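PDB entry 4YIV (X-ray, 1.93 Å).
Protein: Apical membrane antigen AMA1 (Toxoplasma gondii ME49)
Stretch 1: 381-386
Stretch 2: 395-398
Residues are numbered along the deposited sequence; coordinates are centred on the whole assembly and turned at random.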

ATOM      1  N   CYS A 381      16.730  32.435   5.293  1.00 79.98           N
ATOM      2  CA  CYS A 381      17.710  32.758   6.317  1.00 83.63           C
ATOM      3  C   CYS A 381      17.867  31.586   7.284  1.00 83.39           C
ATOM      4  O   CYS A 381      17.593  31.695   8.481  1.00 76.00           O
ATOM      5  CB  CYS A 381      17.315  34.032   7.059  1.00 89.38           C
ATOM      6  SG  CYS A 381      18.752  34.956   7.651  1.00 92.50           S
ATOM      7  N   LYS A 382      18.297  30.458   6.724  1.00 84.51           N
ATOM      8  CA  LYS A 382      18.653  29.270   7.483  1.00 71.78           C
ATOM      9  C   LYS A 382      19.721  28.522   6.687  1.00 67.23           C
ATOM     10  O   LYS A 382      19.938  28.817   5.513  1.00 65.66           O
ATOM     11  CB  LYS A 382      17.424  28.396   7.738  1.00 73.85           C
ATOM     12  CG  LYS A 382      16.468  28.944   8.789  1.00 74.66           C
ATOM     13  CD  LYS A 382      15.147  28.188   8.785  1.00 82.08           C
ATOM     14  CE  LYS A 382      14.355  28.405  10.066  1.00 81.81           C
ATOM     15  NZ  LYS A 382      15.165  28.154  11.287  1.00 76.85           N
ATOM     16  N   ARG A 383      20.399  27.573   7.325  1.00 67.07           N
ATOM     17  CA  ARG A 383      21.421  26.767   6.650  1.00 65.46           C
ATOM     18  C   ARG A 383      21.346  25.299   7.062  1.00 62.18           C
ATOM     19  O   ARG A 383      20.980  24.969   8.196  1.00 63.35           O
ATOM     20  CB  ARG A 383      22.817  27.314   6.950  1.00 71.30           C
ATOM     21  CG  ARG A 383      22.994  27.670   8.408  1.00 72.08           C
ATOM     22  CD  ARG A 383      24.264  28.442   8.690  1.00 73.26           C
ATOM     23  NE  ARG A 383      24.411  28.606  10.127  1.00 68.48           N
ATOM     24  CZ  ARG A 383      23.610  29.350  10.888  1.00 73.65           C
ATOM     25  NH1 ARG A 383      22.599  30.043  10.369  1.00 70.29           N
ATOM     26  NH2 ARG A 383      23.835  29.408  12.189  1.00 76.78           N
ATOM     27  N   GLN A 384      21.703  24.417   6.137  1.00 56.99           N
ATOM     28  CA  GLN A 384      21.717  22.994   6.432  1.00 59.11           C
ATOM     29  C   GLN A 384      22.768  22.675   7.482  1.00 67.57           C
ATOM     30  O   GLN A 384      23.839  23.280   7.516  1.00 71.38           O
ATOM     31  CB  GLN A 384      21.985  22.183   5.167  1.00 52.76           C
ATOM     32  CG  GLN A 384      22.120  20.676   5.380  1.00 59.58           C
ATOM     33  CD  GLN A 384      20.784  19.977   5.640  1.00 60.16           C
ATOM     34  OE1 GLN A 384      19.710  20.549   5.422  1.00 52.01           O
ATOM     35  NE2 GLN A 384      20.852  18.729   6.109  1.00 55.98           N
ATOM     36  N   LYS A 385      22.436  21.723   8.344  1.00 66.21           N
ATOM     37  CA  LYS A 385      23.373  21.164   9.304  1.00 67.03           C
ATOM     38  C   LYS A 385      23.233  19.647   9.279  1.00 66.97           C
ATOM     39  O   LYS A 385      22.226  19.094   9.717  1.00 64.44           O
ATOM     40  CB  LYS A 385      23.112  21.709  10.708  1.00 70.51           C
ATOM     41  CG  LYS A 385      24.177  21.304  11.710  1.00 72.85           C
ATOM     42  CD  LYS A 385      23.838  21.736  13.132  1.00 64.77           C
ATOM     43  CE  LYS A 385      24.817  21.114  14.133  1.00 70.69           C
ATOM     44  NZ  LYS A 385      24.238  21.064  15.500  1.00 69.25           N
ATOM     45  N   THR A 386      24.242  18.987   8.738  1.00 66.07           N
ATOM     46  CA  THR A 386      24.261  17.540   8.624  1.00 63.72           C
ATOM     47  C   THR A 386      25.354  16.947   9.502  1.00 73.08           C
ATOM     48  O   THR A 386      26.544  17.066   9.196  1.00 77.20           O
ATOM     49  CB  THR A 386      24.497  17.117   7.182  1.00 66.38           C
ATOM     50  OG1 THR A 386      23.650  17.880   6.319  1.00 65.89           O
ATOM     51  CG2 THR A 386      24.208  15.645   7.014  1.00 66.19           C
ATOM     52  N   SER A 395      19.936  15.910  10.539  1.00 54.16           N
ATOM     53  CA  SER A 395      19.743  16.757   9.373  1.00 52.40           C
ATOM     54  C   SER A 395      18.702  17.777   9.759  1.00 50.51           C
ATOM     55  O   SER A 395      17.550  17.416   9.998  1.00 44.78           O
ATOM     56  CB  SER A 395      19.290  15.952   8.163  1.00 47.24           C
ATOM     57  OG  SER A 395      18.781  16.802   7.139  1.00 40.60           O
ATOM     58  N   THR A 396      19.112  19.037   9.866  1.00 48.01           N
ATOM     59  CA  THR A 396      18.225  20.107  10.305  1.00 48.94           C
ATOM     60  C   THR A 396      18.641  21.428   9.686  1.00 52.28           C
ATOM     61  O   THR A 396      19.612  21.500   8.929  1.00 51.77           O
ATOM     62  CB  THR A 396      18.221  20.285  11.836  1.00 57.98           C
ATOM     63  OG1 THR A 396      19.561  20.529  12.286  1.00 65.63           O
ATOM     64  CG2 THR A 396      17.644  19.060  12.548  1.00 56.78           C
ATOM     65  N   SER A 397      17.880  22.465  10.014  1.00 60.22           N
ATOM     66  CA  SER A 397      18.174  23.825   9.581  1.00 65.66           C
ATOM     67  C   SER A 397      18.438  24.720  10.785  1.00 70.02           C
ATOM     68  O   SER A 397      17.669  24.718  11.755  1.00 66.48           O
ATOM     69  CB  SER A 397      17.023  24.386   8.748  1.00 61.49           C
ATOM     70  OG  SER A 397      17.216  24.072   7.380  1.00 63.98           O
ATOM     71  N   VAL A 398      19.531  25.478  10.704  1.00 73.11           N
ATOM     72  CA  VAL A 398      19.964  26.362  11.789  1.00 76.95           C
ATOM     73  C   VAL A 398      20.196  27.792  11.302  1.00 72.19           C
ATOM     74  O   VAL A 398      20.154  28.059  10.102  1.00 70.05           O
ATOM     75  CB  VAL A 398      21.254  25.841  12.433  1.00 72.40           C
ATOM     76  CG1 VAL A 398      20.988  24.523  13.147  1.00 74.28           C
ATOM     77  CG2 VAL A 398      22.338  25.673  11.376  1.00 68.92           C
TER
HETATM   78  O   HOH W   1      17.095  21.185   6.639  1.00 47.45           O

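Antiparallel strands are joined by their backbones, and side chains on each face then add contacts of their own; this pair from apical membrane antigen AMA1 illustrates the principle. The strand directions differ by 155°, and about 473 Å² of surface is buried between the stretches.

At Ser 395 a small side chain serves as a polar anchor. Gln 384, with chi1 at t and chi2 at p, brings its buried amide across, and Gln 384 NE2 donates to Ser 395 OG at 3.0 Å. The same nitrogen donates to Thr 386 OG1 at 2.9 Å, so both amide hydrogens are used within a largely enclosed setting. A CA-H...O contact, Ser 395 CA to Lys 385 O at 3.4 Å, supplements these bonds.

Thr 396 faces Lys 385 in a hydrogen-bonded pair: Lys 385 N donates to Thr 396 O at 2.9 Å, and Thr 396 N to Lys 385 O at 3.1 Å. The beta-branched threonine is at home in an extended strand. Their side chains share a face, but the end of the lysine leads away; Lys 385 CB lies 4.1 Å from Thr 396 OG1.

Ser 397 pairs with Gln 384 without direct backbone hydrogen bonds. A water bridges the two side chains: it accepts from Ser 397 OG at 3.0 Å and donates to Gln 384 OE1 at 3.0 Å. Ser 397 CA also approaches Arg 383 O at 3.3 Å.

Val 398 is the residue most covered by the other stretch. Val 398 N donates to Arg 383 O at 2.9 Å, and Arg 383 N returns a bond to Val 398 O at 2.8 Å. Its branched side chain packs against aliphatic portions of two long, charged residues: Val 398 CG2 lies 3.6 Å from Arg 383 CG, and Val 398 CG1 4.0 Å from Lys 385 CD. Val 398 O also sits over one face of the Arg 383 guanidinium.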